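Local coordinates for protein probable N-acetyl-gamma-glutamyl-phosphate reductase, chloroplastic (Oryza sativa, PDB 2CVO) that probably catalyses the NADPH-dependent reduction of N-acetyl-L-glutamyl 5-phosphate to the corresponding semialdehyde, a step of arginine biosynthesis in the chloroplast, at residues I193-K198 / V247-T252; G220-G225 / P253-M258; S264-E269 / A326-V331. All coordinates share one frame; numbering follows the deposited sequence.

Overall arrangement
All three contacts belong to one mixed sheet in the dimerisation domain of the reductase. Interactions 1 and 2 share strand 250-256: it lies between strands 194-200 and 222-223, interaction 1 taking its start and interaction 2 its later part, and the centres of the two contacts are about 15 Å apart. Interaction 3 joins the next pair of strands, its centre about 9 Å from that of interaction 1; strands 194-200 and 262-269 are neighbours, with Ile-194 O 2.7 Å from Phe-267 N. Interactions 2 and 3 do not touch. All three meet a second subunit. Cys-170, the active-site residue by similarity, lies about 7 Å from Tyr-224 and about 8 Å from both Phe-251 and Ser-264, side chain to side chain.

Interaction 1 (I193-K198 / V247-T252); sequences IIIDAK and VTISFT
Ile-195 and Phe-251 sit level on parallel strands, and their side chains meet obliquely on the sheet face they share with Ala-197. The Ile-195 methyl CG2 lies at the edge of the ring, 4.1 Å from Phe-251 CD1, while Ala-197 CB approaches Phe-251 CE1 at 3.7 Å; the ring's CD1-CE1 side thus rests against these two bumps. Upstream, Ile-193 CB packs against Ile-249 CG2. On the other face Ile-194 folds its CD1 over Ser-250 CB at 3.6 Å, brought there by the bent end of its chain (chi2 -58°). Ser-250 OG also binds Asp-320 of the second subunit. Backbone bonds run from Ser-250 N to Ile-193 O, Ile-195 N to Ser-250 O (2.8 Å), Thr-252 N to Ile-195 O and Ala-197 N to Thr-252 O. A water bridges Ile-195 O, Ser-250 OG and Thr-252 OG1. Asp-196 OD2 holds Lys-198 NZ at 2.8 Å through its anti lone pair and also pairs with Lys-198 of the second subunit; an alanine here would probably leave both ammonium groups less firmly fixed and their charge poorly balanced. Helices 170-184 and 231-243 pack on the Phe-251 face, and strand 262-269 flanks strand 194-200 on the side away from strand 250-256.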
loop_
_atom_site.group_PDB
_atom_site.type_symbol
_atom_site.label_atom_id
_atom_site.label_comp_id
_atom_site.label_asym_id
_atom_site.label_seq_id
_atom_site.Cartn_x
_atom_site.Cartn_y
_atom_site.Cartn_z
ATOM N N ILE A 193 -6.203 -30.810 11.170
ATOM C CA ILE A 193 -6.725 -29.796 10.258
ATOM C C ILE A 193 -5.931 -28.526 10.581
ATOM O O ILE A 193 -6.201 -27.851 11.574
ATOM C CB ILE A 193 -8.230 -29.533 10.506
ATOM C CG1 ILE A 193 -9.047 -30.763 10.102
ATOM C CG2 ILE A 193 -8.686 -28.299 9.726
ATOM C CD1 ILE A 193 -10.546 -30.621 10.360
ATOM N N ILE A 194 -4.941 -28.217 9.751
ATOM C CA ILE A 194 -4.100 -27.041 9.958
ATOM C C ILE A 194 -4.576 -25.881 9.095
ATOM O O ILE A 194 -4.642 -25.995 7.868
ATOM C CB ILE A 194 -2.635 -27.342 9.600
ATOM C CG1 ILE A 194 -2.191 -28.650 10.264
ATOM C CG2 ILE A 194 -1.754 -26.190 10.037
ATOM C CD1 ILE A 194 -2.312 -28.662 11.765
ATOM N N ILE A 195 -4.892 -24.761 9.735
ATOM C CA ILE A 195 -5.382 -23.596 9.013
ATOM C C ILE A 195 -4.557 -22.332 9.248
ATOM O O ILE A 195 -4.258 -21.966 10.387
ATOM C CB ILE A 195 -6.854 -23.282 9.392
ATOM C CG1 ILE A 195 -7.733 -24.509 9.146
ATOM C CG2 ILE A 195 -7.371 -22.105 8.567
ATOM C CD1 ILE A 195 -9.158 -24.351 9.646
ATOM N N ASP A 196 -4.187 -21.685 8.146
ATOM C CA ASP A 196 -3.438 -20.435 8.180
ATOM C C ASP A 196 -4.360 -19.446 7.475
ATOM O O ASP A 196 -4.593 -19.563 6.269
ATOM C CB ASP A 196 -2.132 -20.550 7.394
ATOM C CG ASP A 196 -1.231 -19.340 7.583
ATOM O OD1 ASP A 196 -0.512 -19.285 8.600
ATOM O OD2 ASP A 196 -1.253 -18.434 6.724
ATOM N N ALA A 197 -4.898 -18.490 8.223
ATOM C CA ALA A 197 -5.809 -17.515 7.644
ATOM C C ALA A 197 -5.162 -16.143 7.578
ATOM O O ALA A 197 -4.318 -15.795 8.403
ATOM C CB ALA A 197 -7.103 -17.464 8.455
ATOM N N LYS A 198 -5.580 -15.360 6.593
ATOM C CA LYS A 198 -5.023 -14.035 6.370
ATOM C C LYS A 198 -6.163 -13.041 6.149
ATOM O O LYS A 198 -7.059 -13.290 5.345
ATOM C CB LYS A 198 -4.102 -14.109 5.147
ATOM C CG LYS A 198 -3.130 -15.296 5.218
ATOM C CD LYS A 198 -2.539 -15.654 3.865
ATOM C CE LYS A 198 -1.727 -16.949 3.927
ATOM N NZ LYS A 198 -2.562 -18.147 4.251
ATOM N N VAL A 247 -14.136 -31.831 17.388
ATOM C CA VAL A 247 -13.030 -31.475 16.500
ATOM C C VAL A 247 -12.126 -30.396 17.086
ATOM O O VAL A 247 -12.600 -29.340 17.500
ATOM C CB VAL A 247 -13.553 -30.974 15.132
ATOM C CG1 VAL A 247 -12.386 -30.559 14.238
ATOM C CG2 VAL A 247 -14.374 -32.058 14.466
ATOM N N THR A 248 -10.823 -30.670 17.118
ATOM C CA THR A 248 -9.841 -29.714 17.627
ATOM C C THR A 248 -8.905 -29.306 16.496
ATOM O O THR A 248 -8.096 -30.105 16.027
ATOM C CB THR A 248 -9.001 -30.304 18.755
ATOM O OG1 THR A 248 -9.848 -30.605 19.872
ATOM C CG2 THR A 248 -7.939 -29.300 19.189
ATOM N N ILE A 249 -9.010 -28.050 16.078
ATOM C CA ILE A 249 -8.217 -27.535 14.967
ATOM C C ILE A 249 -7.026 -26.675 15.362
ATOM O O ILE A 249 -6.864 -26.288 16.517
ATOM C CB ILE A 249 -9.094 -26.669 14.018
ATOM C CG1 ILE A 249 -9.508 -25.378 14.739
ATOM C CG2 ILE A 249 -10.335 -27.441 13.590
ATOM C CD1 ILE A 249 -10.353 -24.417 13.904
ATOM N N SER A 250 -6.192 -26.389 14.371
ATOM C CA SER A 250 -5.041 -25.520 14.546
ATOM C C SER A 250 -5.393 -24.307 13.684
ATOM O O SER A 250 -5.484 -24.418 12.466
ATOM C CB SER A 250 -3.770 -26.185 14.014
ATOM O OG SER A 250 -2.669 -25.298 14.121
ATOM N N PHE A 251 -5.602 -23.160 14.317
ATOM C CA PHE A 251 -5.972 -21.945 13.599
ATOM C C PHE A 251 -5.006 -20.807 13.913
ATOM O O PHE A 251 -4.803 -20.471 15.080
ATOM C CB PHE A 251 -7.397 -21.536 13.994
ATOM C CG PHE A 251 -7.854 -20.229 13.397
ATOM C CD1 PHE A 251 -8.206 -20.142 12.054
ATOM C CD2 PHE A 251 -7.959 -19.086 14.195
ATOM C CE1 PHE A 251 -8.665 -18.932 11.509
ATOM C CE2 PHE A 251 -8.412 -17.874 13.665
ATOM C CZ PHE A 251 -8.769 -17.798 12.316
ATOM N N THR A 252 -4.418 -20.217 12.872
ATOM C CA THR A 252 -3.484 -19.108 13.052
ATOM C C THR A 252 -3.806 -17.972 12.084
ATOM O O THR A 252 -3.596 -18.092 10.873
ATOM C CB THR A 252 -2.022 -19.551 12.820
ATOM O OG1 THR A 252 -1.712 -20.649 13.683
ATOM C CG2 THR A 252 -1.061 -18.400 13.125
HETATM O O HOH W 1 -7.879 -31.245 13.403
HETATM O O HOH W 2 -2.693 -23.004 12.615
#

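Interaction 2 (G220-G225 / P253-M258); sequences GIHAYG and PNLICM
Tyr-224 lays its ring over Pro-253 where the short, weakly bonded strand 222-223, the outermost of the dimerisation domain's mixed sheet within this chain, runs antiparallel to strand 250-256. Pro-253 CG stands almost over the Tyr-224 ring centre, 3.7 Å from the centroid and 9° off the normal, a CH-pi contact. At the ring's edge, in its plane, Tyr-224 CE1 comes 3.5 Å from Leu-255 N. Next along the strand, Leu-255 and His-222 extend side by side in the same direction, with Leu-255 CB over one imidazole face toward its rim, 4.3 Å from the centroid. Beyond them Ile-221 CG2 packs against Ile-256 CD1 at 3.8 Å.

Two backbone bonds tie the strands here: Leu-255 N to His-222 O, 2.8 Å, and Tyr-224 N to Pro-253 O, the donor above the carbonyl plane. The Tyr-224 ring is folded back over its own backbone, CG lying between N and the carbonyl carbon (chi1 64°), which brings it above the proline. Farther out, the hydroxyl of Tyr-224 is hydrogen-bonded to that of Tyr-171. His-222 is held from the second subunit, where Arg-305 bonds ND1 and His-303 stacks on the ring. At the far end, Cys-257 centres an inverse gamma turn, and its SG accepts a weak hydrogen bond of 3.6 Å from Gly-220 N.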
loop_
_atom_site.group_PDB
_atom_site.type_symbol
_atom_site.label_atom_id
_atom_site.label_comp_id
_atom_site.label_asym_id
_atom_site.label_seq_id
_atom_site.Cartn_x
_atom_site.Cartn_y
_atom_site.Cartn_z
ATOM N N GLY A 220 4.020 -4.769 5.567
ATOM C CA GLY A 220 4.425 -5.761 6.544
ATOM C C GLY A 220 3.255 -6.625 6.951
ATOM O O GLY A 220 2.096 -6.255 6.731
ATOM N N ILE A 221 3.553 -7.787 7.524
ATOM C CA ILE A 221 2.517 -8.702 7.983
ATOM C C ILE A 221 3.002 -9.391 9.244
ATOM O O ILE A 221 4.193 -9.380 9.548
ATOM C CB ILE A 221 2.199 -9.808 6.943
ATOM C CG1 ILE A 221 3.418 -10.715 6.755
ATOM C CG2 ILE A 221 1.769 -9.184 5.624
ATOM C CD1 ILE A 221 3.182 -11.875 5.794
ATOM N N HIS A 222 2.071 -9.991 9.975
ATOM C CA HIS A 222 2.406 -10.713 11.193
ATOM C C HIS A 222 1.218 -11.533 11.654
ATOM O O HIS A 222 0.068 -11.200 11.356
ATOM C CB HIS A 222 2.814 -9.755 12.318
ATOM C CG HIS A 222 1.745 -8.777 12.706
ATOM N ND1 HIS A 222 1.573 -7.567 12.067
ATOM C CD2 HIS A 222 0.804 -8.825 13.679
ATOM C CE1 HIS A 222 0.572 -6.911 12.630
ATOM N NE2 HIS A 222 0.087 -7.652 13.611
ATOM N N ALA A 223 1.508 -12.607 12.379
ATOM C CA ALA A 223 0.466 -13.464 12.915
ATOM C C ALA A 223 -0.007 -12.843 14.226
ATOM O O ALA A 223 0.677 -11.995 14.799
ATOM C CB ALA A 223 1.021 -14.872 13.171
ATOM N N TYR A 224 -1.183 -13.257 14.688
ATOM C CA TYR A 224 -1.730 -12.775 15.950
ATOM C C TYR A 224 -2.663 -13.835 16.535
ATOM O O TYR A 224 -2.932 -14.850 15.897
ATOM C CB TYR A 224 -2.481 -11.445 15.765
ATOM C CG TYR A 224 -3.720 -11.513 14.891
ATOM C CD1 TYR A 224 -3.621 -11.489 13.501
ATOM C CD2 TYR A 224 -4.996 -11.570 15.462
ATOM C CE1 TYR A 224 -4.762 -11.511 12.694
ATOM C CE2 TYR A 224 -6.143 -11.597 14.665
ATOM C CZ TYR A 224 -6.018 -11.564 13.282
ATOM O OH TYR A 224 -7.147 -11.570 12.489
ATOM N N GLY A 225 -3.142 -13.601 17.754
ATOM C CA GLY A 225 -4.031 -14.550 18.398
ATOM C C GLY A 225 -3.546 -15.987 18.312
ATOM O O GLY A 225 -4.352 -16.911 18.260
ATOM N N PRO A 253 -4.337 -16.856 12.604
ATOM C CA PRO A 253 -4.670 -15.721 11.738
ATOM C C PRO A 253 -3.450 -14.827 11.514
ATOM O O PRO A 253 -2.508 -14.831 12.312
ATOM C CB PRO A 253 -5.777 -15.020 12.515
ATOM C CG PRO A 253 -5.327 -15.204 13.940
ATOM C CD PRO A 253 -4.850 -16.648 13.973
ATOM N N ASN A 254 -3.463 -14.075 10.420
ATOM C CA ASN A 254 -2.365 -13.171 10.097
ATOM C C ASN A 254 -2.943 -11.859 9.584
ATOM O O ASN A 254 -3.815 -11.858 8.713
ATOM C CB ASN A 254 -1.457 -13.775 9.024
ATOM C CG ASN A 254 -0.937 -15.145 9.402
ATOM O OD1 ASN A 254 -1.680 -16.132 9.390
ATOM N ND2 ASN A 254 0.341 -15.217 9.746
ATOM N N LEU A 255 -2.454 -10.746 10.123
ATOM C CA LEU A 255 -2.935 -9.431 9.722
ATOM C C LEU A 255 -2.161 -8.956 8.488
ATOM O O LEU A 255 -0.947 -8.740 8.536
ATOM C CB LEU A 255 -2.771 -8.445 10.883
ATOM C CG LEU A 255 -3.562 -7.130 10.819
ATOM C CD1 LEU A 255 -5.031 -7.428 10.602
ATOM C CD2 LEU A 255 -3.375 -6.344 12.107
ATOM N N ILE A 256 -2.871 -8.801 7.377
ATOM C CA ILE A 256 -2.236 -8.380 6.140
ATOM C C ILE A 256 -2.338 -6.883 5.909
ATOM O O ILE A 256 -3.279 -6.234 6.370
ATOM C CB ILE A 256 -2.852 -9.118 4.927
ATOM C CG1 ILE A 256 -2.843 -10.629 5.182
ATOM C CG2 ILE A 256 -2.057 -8.809 3.665
ATOM C CD1 ILE A 256 -1.458 -11.191 5.489
ATOM N N CYS A 257 -1.356 -6.337 5.198
ATOM C CA CYS A 257 -1.336 -4.915 4.887
ATOM C C CYS A 257 -2.232 -4.579 3.691
ATOM O O CYS A 257 -1.756 -4.227 2.613
ATOM C CB CYS A 257 0.101 -4.447 4.624
ATOM S SG CYS A 257 1.081 -5.568 3.600
ATOM N N MET A 258 -3.536 -4.714 3.901
ATOM C CA MET A 258 -4.548 -4.406 2.899
ATOM C C MET A 258 -5.801 -4.100 3.701
ATOM O O MET A 258 -5.977 -4.627 4.802
ATOM C CB MET A 258 -4.790 -5.597 1.967
ATOM C CG MET A 258 -5.313 -6.851 2.649
ATOM S SD MET A 258 -5.244 -8.255 1.507
ATOM C CE MET A 258 -6.166 -9.495 2.431
HETATM O O HOH W 3 0.097 -6.041 8.472
#

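Interaction 3 (S264-E269 / A326-V331); sequences STMFVE and AIIISV
Phe-267 and Ile-327 form a non-hydrogen-bonded pair in an antiparallel strand pairing, part of the mixed sheet of the dimerisation domain. Their side chains lie alongside one another and point the same way. Ile-327 CG1 comes 3.8 Å from Phe-267 CD2, at an oblique angle to the ring, while CD1 and CG2 of the isoleucine both approach Phe-267 CE2. The isoleucine's other branch is shared: Ile-327 CG2, anti to the backbone N, also touches Thr-265 CG2 at 3.8 Å, and these two side chains run side by side as well. Ile-327 is thus flanked by Phe-267 and Thr-265 of the partner strand. This face turns to the second subunit, where Ile-194 packs on Phe-267 and Thr-252 on Ile-327.

The opposite face carries Ser-264, Met-266 and Val-268 against Ser-330, Ile-328 and Ala-326. Met-266 is bent at both chi2 (142°) and chi3 (-88°), which turns its terminal methyl toward the neighbouring strand: Met-266 CE lies 4.0 Å from Ile-328 CG2 and 3.9 Å from Ser-330 CB. Val-268 CG2 touches both Ala-326 CB and, at 4.4 Å, Ile-328 CD1. Helix 170-184 packs on this side, with Pro-178 and Leu-179 against Met-266 and Leu-182 against Ile-328. The two serine hydroxyls are also satisfied by that helix: Ser-264 OG bonds Ser-174 OG, and Ser-330 OG bonds Ser-174 O.

Paired backbone bonds hold the strands in this register at Ser-264 with Ser-330, Met-266 with Ile-328 and Val-268 with Ala-326. Those of the middle pair are nearly straight: Met-266 N reaches Ile-328 O at 2.9 Å with an N-H...O angle of 174°.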
loop_
_atom_site.group_PDB
_atom_site.type_symbol
_atom_site.label_atom_id
_atom_site.label_comp_id
_atom_site.label_asym_id
_atom_site.label_seq_id
_atom_site.Cartn_x
_atom_site.Cartn_y
_atom_site.Cartn_z
ATOM N N SER A 264 -8.437 -18.026 3.680
ATOM C CA SER A 264 -8.210 -19.089 4.639
ATOM C C SER A 264 -7.647 -20.280 3.888
ATOM O O SER A 264 -8.224 -20.728 2.898
ATOM C CB SER A 264 -9.510 -19.489 5.346
ATOM O OG SER A 264 -9.852 -18.552 6.352
ATOM N N THR A 265 -6.504 -20.775 4.344
ATOM C CA THR A 265 -5.895 -21.930 3.709
ATOM C C THR A 265 -5.989 -23.080 4.694
ATOM O O THR A 265 -5.471 -23.006 5.810
ATOM C CB THR A 265 -4.425 -21.675 3.344
ATOM O OG1 THR A 265 -4.336 -20.499 2.528
ATOM C CG2 THR A 265 -3.859 -22.866 2.567
ATOM N N MET A 266 -6.670 -24.135 4.268
ATOM C CA MET A 266 -6.868 -25.309 5.099
ATOM C C MET A 266 -6.067 -26.491 4.565
ATOM O O MET A 266 -6.230 -26.905 3.409
ATOM C CB MET A 266 -8.364 -25.638 5.150
ATOM C CG MET A 266 -9.194 -24.548 5.825
ATOM S SD MET A 266 -10.808 -24.263 5.052
ATOM C CE MET A 266 -10.342 -23.064 3.817
ATOM N N PHE A 267 -5.187 -27.014 5.413
ATOM C CA PHE A 267 -4.348 -28.152 5.063
ATOM C C PHE A 267 -4.950 -29.364 5.765
ATOM O O PHE A 267 -4.723 -29.591 6.955
ATOM C CB PHE A 267 -2.911 -27.905 5.530
ATOM C CG PHE A 267 -2.303 -26.635 4.977
ATOM C CD1 PHE A 267 -2.289 -25.464 5.734
ATOM C CD2 PHE A 267 -1.752 -26.610 3.699
ATOM C CE1 PHE A 267 -1.734 -24.289 5.224
ATOM C CE2 PHE A 267 -1.194 -25.437 3.178
ATOM C CZ PHE A 267 -1.184 -24.278 3.939
ATOM N N VAL A 268 -5.715 -30.144 5.012
ATOM C CA VAL A 268 -6.407 -31.294 5.570
ATOM C C VAL A 268 -5.936 -32.652 5.072
ATOM O O VAL A 268 -5.272 -32.764 4.037
ATOM C CB VAL A 268 -7.914 -31.190 5.286
ATOM C CG1 VAL A 268 -8.456 -29.872 5.825
ATOM C CG2 VAL A 268 -8.157 -31.289 3.791
ATOM N N GLU A 269 -6.293 -33.683 5.829
ATOM C CA GLU A 269 -5.948 -35.047 5.472
ATOM C C GLU A 269 -7.217 -35.669 4.903
ATOM O O GLU A 269 -8.295 -35.555 5.494
ATOM C CB GLU A 269 -5.487 -35.827 6.705
ATOM C CG GLU A 269 -4.455 -35.107 7.556
ATOM C CD GLU A 269 -3.818 -36.015 8.600
ATOM O OE1 GLU A 269 -4.518 -36.906 9.124
ATOM O OE2 GLU A 269 -2.621 -35.826 8.906
ATOM N N ALA A 326 -4.601 -32.672 1.226
ATOM C CA ALA A 326 -5.134 -31.731 0.260
ATOM C C ALA A 326 -5.017 -30.322 0.826
ATOM O O ALA A 326 -4.821 -30.133 2.030
ATOM C CB ALA A 326 -6.593 -32.061 -0.041
ATOM N N ILE A 327 -5.132 -29.338 -0.053
ATOM C CA ILE A 327 -5.055 -27.945 0.344
ATOM C C ILE A 327 -6.290 -27.254 -0.215
ATOM O O ILE A 327 -6.548 -27.305 -1.417
ATOM C CB ILE A 327 -3.791 -27.265 -0.228
ATOM C CG1 ILE A 327 -2.537 -27.988 0.281
ATOM C CG2 ILE A 327 -3.761 -25.796 0.177
ATOM C CD1 ILE A 327 -1.239 -27.410 -0.248
ATOM N N ILE A 328 -7.056 -26.627 0.670
ATOM C CA ILE A 328 -8.272 -25.923 0.284
ATOM C C ILE A 328 -8.078 -24.427 0.505
ATOM O O ILE A 328 -7.625 -24.010 1.570
ATOM C CB ILE A 328 -9.478 -26.396 1.129
ATOM C CG1 ILE A 328 -9.720 -27.891 0.902
ATOM C CG2 ILE A 328 -10.720 -25.592 0.776
ATOM C CD1 ILE A 328 -10.848 -28.457 1.746
ATOM N N ILE A 329 -8.399 -23.622 -0.505
ATOM C CA ILE A 329 -8.271 -22.174 -0.372
ATOM C C ILE A 329 -9.630 -21.509 -0.545
ATOM O O ILE A 329 -10.333 -21.749 -1.526
ATOM C CB ILE A 329 -7.289 -21.580 -1.403
ATOM C CG1 ILE A 329 -5.887 -22.148 -1.172
ATOM C CG2 ILE A 329 -7.257 -20.053 -1.265
ATOM C CD1 ILE A 329 -4.852 -21.667 -2.180
ATOM N N SER A 330 -9.990 -20.673 0.420
ATOM C CA SER A 330 -11.267 -19.977 0.395
ATOM C C SER A 330 -11.077 -18.483 0.677
ATOM O O SER A 330 -10.428 -18.102 1.657
ATOM C CB SER A 330 -12.198 -20.587 1.445
ATOM O OG SER A 330 -13.484 -19.999 1.403
ATOM N N VAL A 331 -11.650 -17.642 -0.181
ATOM C CA VAL A 331 -11.543 -16.198 -0.009
ATOM C C VAL A 331 -12.902 -15.510 -0.032
ATOM O O VAL A 331 -13.834 -15.964 -0.702
ATOM C CB VAL A 331 -10.654 -15.560 -1.111
ATOM C CG1 VAL A 331 -9.282 -16.225 -1.122
ATOM C CG2 VAL A 331 -11.321 -15.696 -2.471
#